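Long-range contacts in metallo-beta-lactamase family protein (PDB 3R2U), which probably acts as a metal-dependent hydrolase or related enzyme of the metallo-beta-lactamase superfamily, with an iron(III) ion bound at its metal site: residues Met51-Ile56 and Ala77-His82; Ala38-Gly43 and Ile215-Gly220. One frame throughout, in Å; residues are numbered along the deposited sequence. Where two conformers were deposited one is given.

How the interactions relate
Both contacts are buried, and both draw on the sheet in which strands 37-44 and 49-53 are antiparallel neighbours. They touch through probable backbone hydrogen bonds between those strands, I53 N to Y40 O (2.8 Å) and M51 N to I42 O (2.9 Å), and the contact centres are about 9 Å apart. Interaction 1 stays within that sheet and the metal-binding loop that leaves it, and its chemistry is chiefly polar, with a buried carboxylate gripped by three donors. Interaction 2 instead spans the two mixed sheets of the metallo-beta-lactamase fold through two hydrogen bonds and aromatic packing. Along the chain, 51-56 and 77-82 are nested inside the long loop that 38-43 and 215-220 close.

Interaction 1 of 2, residues Met51-Ile56 and Ala77-His82; sequences MIIDPI and AETHIH. With FE (Fe (III) ion), chain E.
I53 and A77 form a parallel beta bridge, marked by two backbone hydrogen bonds: A77 N to I52 O, 2.9 Å, and D54 N to A77 O, also 2.9 Å. Beside it, the apolar contribution is small, the SD of M51 packing on CB of A77 at 3.9 Å.

Past the bridge the contact turns polar and centres on the D54 carboxylate. OD1 accepts twice: from T79 N at 2.8 Å on its syn side, somewhat out of the carboxylate plane and nearly straight at 167°, and from NE2 of H82 at 3.1 Å. The imidazole reaches OD1 from above the carboxylate plane, although OD1 itself lies in the ring plane; the two planes stand 86° apart. OD2 uses its syn lone pair for OG1 of T79 (2.9 Å). With chi1 at 61°, that hydroxyl sits between the T79 backbone N and carbonyl carbon, where it also accepts from ND1 of H80 at 2.8 Å.

The same side chains lead on to the metal. NE2 of H80 binds the iron at 2.4 Å, with H143 and D169 completing the protein ligands, while ND1 of H82 meets a metal-bound water.

The D54 carboxylate is thus a second-shell group: through T79 it probably helps fix the rotation of the H80 ring, and through H82 it is linked to a water on the iron.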
loop_
_atom_site.group_PDB
_atom_site.type_symbol
_atom_site.label_atom_id
_atom_site.label_comp_id
_atom_site.label_asym_id
_atom_site.label_seq_id
_atom_site.Cartn_x
_atom_site.Cartn_y
_atom_site.Cartn_z
ATOM N N MET A 51 -22.281 13.224 -10.788
ATOM C CA MET A 51 -21.538 13.891 -11.836
ATOM C C MET A 51 -20.117 14.239 -11.431
ATOM O O MET A 51 -19.884 14.687 -10.305
ATOM C CB MET A 51 -22.229 15.211 -12.208
ATOM C CG MET A 51 -21.424 16.047 -13.216
ATOM S SD MET A 51 -22.106 17.660 -13.602
ATOM C CE MET A 51 -23.295 17.260 -14.888
ATOM N N ILE A 52 -19.169 14.039 -12.357
ATOM C CA ILE A 52 -17.787 14.482 -12.146
ATOM C C ILE A 52 -17.598 15.793 -12.907
ATOM O O ILE A 52 -17.906 15.867 -14.099
ATOM C CB ILE A 52 -16.736 13.527 -12.709
ATOM C CG1 ILE A 52 -16.902 12.103 -12.182
ATOM C CG2 ILE A 52 -15.344 14.042 -12.354
ATOM C CD1 ILE A 52 -16.074 11.076 -12.965
ATOM N N ILE A 53 -17.071 16.812 -12.232
ATOM C CA ILE A 53 -16.746 18.088 -12.875
ATOM C C ILE A 53 -15.220 18.190 -13.040
ATOM O O ILE A 53 -14.463 17.988 -12.077
ATOM C CB ILE A 53 -17.291 19.269 -12.080
ATOM C CG1 ILE A 53 -18.828 19.207 -12.104
ATOM C CG2 ILE A 53 -16.789 20.579 -12.682
ATOM C CD1 ILE A 53 -19.466 20.192 -11.236
ATOM N N ASP A 54 -14.792 18.501 -14.265
ATOM C CA ASP A 54 -13.394 18.575 -14.661
ATOM C C ASP A 54 -12.595 17.294 -14.349
ATOM O O ASP A 54 -11.556 17.336 -13.718
ATOM C CB ASP A 54 -12.716 19.851 -14.102
ATOM C CG ASP A 54 -13.164 21.138 -14.836
ATOM O OD1 ASP A 54 -13.715 21.016 -15.964
ATOM O OD2 ASP A 54 -12.917 22.271 -14.312
ATOM N N PRO A 55 -13.064 16.148 -14.843
ATOM C CA PRO A 55 -12.356 14.921 -14.551
ATOM C C PRO A 55 -10.980 14.805 -15.165
ATOM O O PRO A 55 -10.751 15.280 -16.267
ATOM C CB PRO A 55 -13.237 13.857 -15.192
ATOM C CG PRO A 55 -13.953 14.584 -16.300
ATOM C CD PRO A 55 -14.233 15.915 -15.704
ATOM N N ILE A 56 -10.079 14.160 -14.421
ATOM C CA ILE A 56 -8.761 13.823 -14.903
ATOM C C ILE A 56 -8.943 12.501 -15.674
ATOM O O ILE A 56 -10.055 11.963 -15.711
ATOM C CB ILE A 56 -7.731 13.703 -13.760
ATOM C CG1 ILE A 56 -8.127 12.626 -12.737
ATOM C CG2 ILE A 56 -7.601 15.051 -13.055
ATOM C CD1 ILE A 56 -6.998 12.270 -11.764
ATOM N N ALA A 77 -19.046 16.867 -16.612
ATOM C CA ALA A 77 -19.062 18.143 -17.261
ATOM C C ALA A 77 -17.676 18.729 -17.121
ATOM O O ALA A 77 -16.924 18.402 -16.198
ATOM C CB ALA A 77 -20.117 19.074 -16.621
ATOM N N GLU A 78 -17.362 19.611 -18.044
ATOM C CA GLU A 78 -16.101 20.227 -18.112
ATOM C C GLU A 78 -16.286 21.738 -18.284
ATOM O O GLU A 78 -17.077 22.172 -19.103
ATOM C CB GLU A 78 -15.387 19.591 -19.311
ATOM C CG GLU A 78 -14.072 20.108 -19.602
ATOM C CD GLU A 78 -13.281 19.147 -20.470
ATOM O OE1 GLU A 78 -12.814 18.107 -19.934
ATOM O OE2 GLU A 78 -13.093 19.467 -21.665
ATOM N N THR A 79 -15.519 22.529 -17.549
ATOM C CA THR A 79 -15.659 23.979 -17.600
ATOM C C THR A 79 -15.118 24.665 -18.862
ATOM O O THR A 79 -15.627 25.718 -19.264
ATOM C CB THR A 79 -15.051 24.626 -16.349
ATOM O OG1 THR A 79 -13.652 24.321 -16.257
ATOM C CG2 THR A 79 -15.767 24.083 -15.065
ATOM N N HIS A 80 -14.083 24.094 -19.467
ATOM C CA HIS A 80 -13.453 24.669 -20.654
ATOM C C HIS A 80 -12.384 23.744 -21.195
ATOM O O HIS A 80 -12.106 22.693 -20.596
ATOM C CB HIS A 80 -12.812 26.034 -20.309
ATOM C CG HIS A 80 -11.687 25.966 -19.325
ATOM N ND1 HIS A 80 -11.870 25.645 -17.996
ATOM C CD2 HIS A 80 -10.369 26.249 -19.465
ATOM C CE1 HIS A 80 -10.703 25.686 -17.374
ATOM N NE2 HIS A 80 -9.780 26.057 -18.243
ATOM N N ILE A 81 -11.787 24.125 -22.322
ATOM C CA ILE A 81 -10.719 23.348 -22.941
ATOM C C ILE A 81 -9.442 23.624 -22.134
ATOM O O ILE A 81 -8.879 24.708 -22.193
ATOM C CB ILE A 81 -10.530 23.723 -24.447
ATOM C CG1 ILE A 81 -11.852 23.563 -25.215
ATOM C CG2 ILE A 81 -9.442 22.889 -25.063
ATOM C CD1 ILE A 81 -11.767 23.894 -26.721
ATOM N N HIS A 82 -9.011 22.638 -21.354
ATOM C CA HIS A 82 -7.878 22.812 -20.452
ATOM C C HIS A 82 -6.532 22.867 -21.112
ATOM O O HIS A 82 -6.294 22.210 -22.119
ATOM C CB HIS A 82 -7.894 21.724 -19.383
ATOM C CG HIS A 82 -9.116 21.763 -18.539
ATOM N ND1 HIS A 82 -9.350 22.773 -17.635
ATOM C CD2 HIS A 82 -10.189 20.939 -18.476
ATOM C CE1 HIS A 82 -10.509 22.556 -17.036
ATOM N NE2 HIS A 82 -11.040 21.457 -17.535
HETATM FE FE FE E . -7.488 26.620 -17.956
HETATM O O HOH W 1 -11.722 17.900 -17.266
HETATM O O HOH W 2 -7.176 26.334 -20.282
HETATM O O HOH W 3 -7.275 24.380 -17.577
HETATM O O HOH W 4 -5.369 26.897 -17.684
#

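Interaction 2 of 2, residues Ala38-Gly43 and Ile215-Gly220; sequences ASYLIG and IWPGHG
A38 N donates to G218 O at 2.9 Å, the one backbone hydrogen bond here, joining the start of 38-43 to the glycine that follows P217, while strand 38-43 and strand 215-217, which belong to two different mixed sheets, run at 120° to each other with their axes 7.8 Å apart at closest approach. The bond is almost straight at the hydrogen, yet its donor lies 54° out of the carbonyl plane, unlike a bond directed at a lone pair.

Y40 carries most of the side-chain contact. Its CG is anti to the carbonyl carbon, and the ring reaches across to the other strand. There the OH donates to P217 O at 2.6 Å, in the carbonyl plane and on a lone pair, which gives the buried phenol a definite partner. The same hydroxyl passes 3.5 Å from CD of P217. On the W216 side, CZ of Y40 rests 3.7 Å from CB of W216; the tyrosine ring and the five-membered ring of the indole are oblique, with planes at 45°. F166 of strand 164-168 meets both Y40, edge-to-face, and W216. Nearer G218, A38 contributes its methyl, CB lying 3.4 Å from P217 O.

Just beyond, H219 turns away from strand 38-43; its side chain lies about 5 Å from the iron as a second-shell residue, ND1 hydrogen-bonded to the ligand D169. Aromatic and backbone contacts between two facing mixed sheets, beside the metal site, fit the alpha-beta/beta-alpha sandwich of the metallo-beta-lactamase superfamily.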
loop_
_atom_site.group_PDB
_atom_site.type_symbol
_atom_site.label_atom_id
_atom_site.label_comp_id
_atom_site.label_asym_id
_atom_site.label_seq_id
_atom_site.Cartn_x
_atom_site.Cartn_y
_atom_site.Cartn_z
ATOM N N ALA A 38 -8.322 21.021 -9.287
ATOM C CA ALA A 38 -9.471 20.597 -8.523
ATOM C C ALA A 38 -10.600 20.109 -9.419
ATOM O O ALA A 38 -11.008 20.807 -10.337
ATOM C CB ALA A 38 -9.981 21.733 -7.631
ATOM N N SER A 39 -11.073 18.900 -9.130
ATOM C CA SER A 39 -12.221 18.296 -9.774
ATOM C C SER A 39 -13.198 17.967 -8.643
ATOM O O SER A 39 -12.805 17.955 -7.472
ATOM C CB SER A 39 -11.838 17.065 -10.583
ATOM O OG SER A 39 -11.130 16.101 -9.841
ATOM N N TYR A 40 -14.449 17.672 -8.990
ATOM C CA TYR A 40 -15.500 17.481 -8.003
ATOM C C TYR A 40 -16.445 16.364 -8.386
ATOM O O TYR A 40 -16.673 16.094 -9.575
ATOM C CB TYR A 40 -16.324 18.789 -7.884
ATOM C CG TYR A 40 -15.492 20.018 -7.505
ATOM C CD1 TYR A 40 -14.850 20.784 -8.484
ATOM C CD2 TYR A 40 -15.333 20.400 -6.174
ATOM C CE1 TYR A 40 -14.063 21.909 -8.146
ATOM C CE2 TYR A 40 -14.554 21.516 -5.827
ATOM C CZ TYR A 40 -13.928 22.263 -6.823
ATOM O OH TYR A 40 -13.156 23.338 -6.488
ATOM N N LEU A 41 -16.975 15.707 -7.365
ATOM C CA LEU A 41 -18.033 14.723 -7.537
ATOM C C LEU A 41 -19.205 15.242 -6.723
ATOM O O LEU A 41 -19.040 15.596 -5.554
ATOM C CB LEU A 41 -17.617 13.324 -7.048
ATOM C CG LEU A 41 -18.628 12.176 -7.187
ATOM C CD1 LEU A 41 -18.844 11.847 -8.633
ATOM C CD2 LEU A 41 -18.156 10.924 -6.451
ATOM N N ILE A 42 -20.361 15.371 -7.373
ATOM C CA ILE A 42 -21.614 15.718 -6.713
ATOM C C ILE A 42 -22.572 14.562 -6.968
ATOM O O ILE A 42 -22.519 13.902 -8.012
ATOM C CB ILE A 42 -22.243 17.057 -7.194
ATOM C CG1 ILE A 42 -22.490 17.046 -8.707
ATOM C CG2 ILE A 42 -21.357 18.258 -6.742
ATOM C CD1 ILE A 42 -23.037 18.374 -9.256
ATOM N N GLY A 43 -23.422 14.291 -5.997
ATOM C CA GLY A 43 -24.331 13.193 -6.109
ATOM C C GLY A 43 -25.665 13.449 -5.473
ATOM O O GLY A 43 -25.755 14.088 -4.418
ATOM N N ILE A 215 -17.538 29.423 -3.951
ATOM C CA ILE A 215 -16.823 29.445 -5.217
ATOM C C ILE A 215 -15.963 28.182 -5.216
ATOM O O ILE A 215 -15.126 27.990 -4.338
ATOM C CB ILE A 215 -15.897 30.696 -5.380
ATOM C CG1 ILE A 215 -16.685 32.008 -5.341
ATOM C CG2 ILE A 215 -15.104 30.615 -6.661
ATOM C CD1 ILE A 215 -17.790 32.113 -6.333
ATOM N N TRP A 216 -16.196 27.314 -6.185
ATOM C CA TRP A 216 -15.476 26.068 -6.303
ATOM C C TRP A 216 -14.612 26.106 -7.562
ATOM O O TRP A 216 -15.063 25.739 -8.629
ATOM C CB TRP A 216 -16.469 24.919 -6.373
ATOM C CG TRP A 216 -17.375 24.829 -5.175
ATOM C CD1 TRP A 216 -17.010 24.893 -3.863
ATOM C CD2 TRP A 216 -18.784 24.585 -5.188
ATOM N NE1 TRP A 216 -18.110 24.738 -3.054
ATOM C CE2 TRP A 216 -19.213 24.543 -3.843
ATOM C CE3 TRP A 216 -19.731 24.423 -6.207
ATOM C CZ2 TRP A 216 -20.551 24.338 -3.487
ATOM C CZ3 TRP A 216 -21.062 24.210 -5.852
ATOM C CH2 TRP A 216 -21.456 24.171 -4.499
ATOM N N PRO A 217 -13.353 26.545 -7.427
ATOM C CA PRO A 217 -12.481 26.746 -8.574
ATOM C C PRO A 217 -11.861 25.460 -9.129
ATOM O O PRO A 217 -11.862 24.419 -8.468
ATOM C CB PRO A 217 -11.411 27.683 -8.012
ATOM C CG PRO A 217 -11.276 27.228 -6.588
ATOM C CD PRO A 217 -12.643 26.778 -6.155
ATOM N N GLY A 218 -11.318 25.568 -10.333
ATOM C CA GLY A 218 -10.705 24.445 -11.014
ATOM C C GLY A 218 -9.230 24.304 -10.740
ATOM O O GLY A 218 -8.648 23.269 -11.021
ATOM N N HIS A 219 -8.608 25.354 -10.217
ATOM C CA HIS A 219 -7.187 25.305 -9.891
ATOM C C HIS A 219 -6.950 26.075 -8.626
ATOM O O HIS A 219 -7.669 27.031 -8.326
ATOM C CB HIS A 219 -6.299 25.839 -11.019
ATOM C CG HIS A 219 -6.170 24.905 -12.178
ATOM N ND1 HIS A 219 -7.044 24.917 -13.247
ATOM C CD2 HIS A 219 -5.269 23.923 -12.439
ATOM C CE1 HIS A 219 -6.695 23.978 -14.110
ATOM N NE2 HIS A 219 -5.625 23.356 -13.640
ATOM N N GLY A 220 -5.952 25.622 -7.870
ATOM C CA GLY A 220 -5.572 26.247 -6.616
ATOM C C GLY A 220 -4.057 26.382 -6.532
ATOM O O GLY A 220 -3.370 26.298 -7.555
#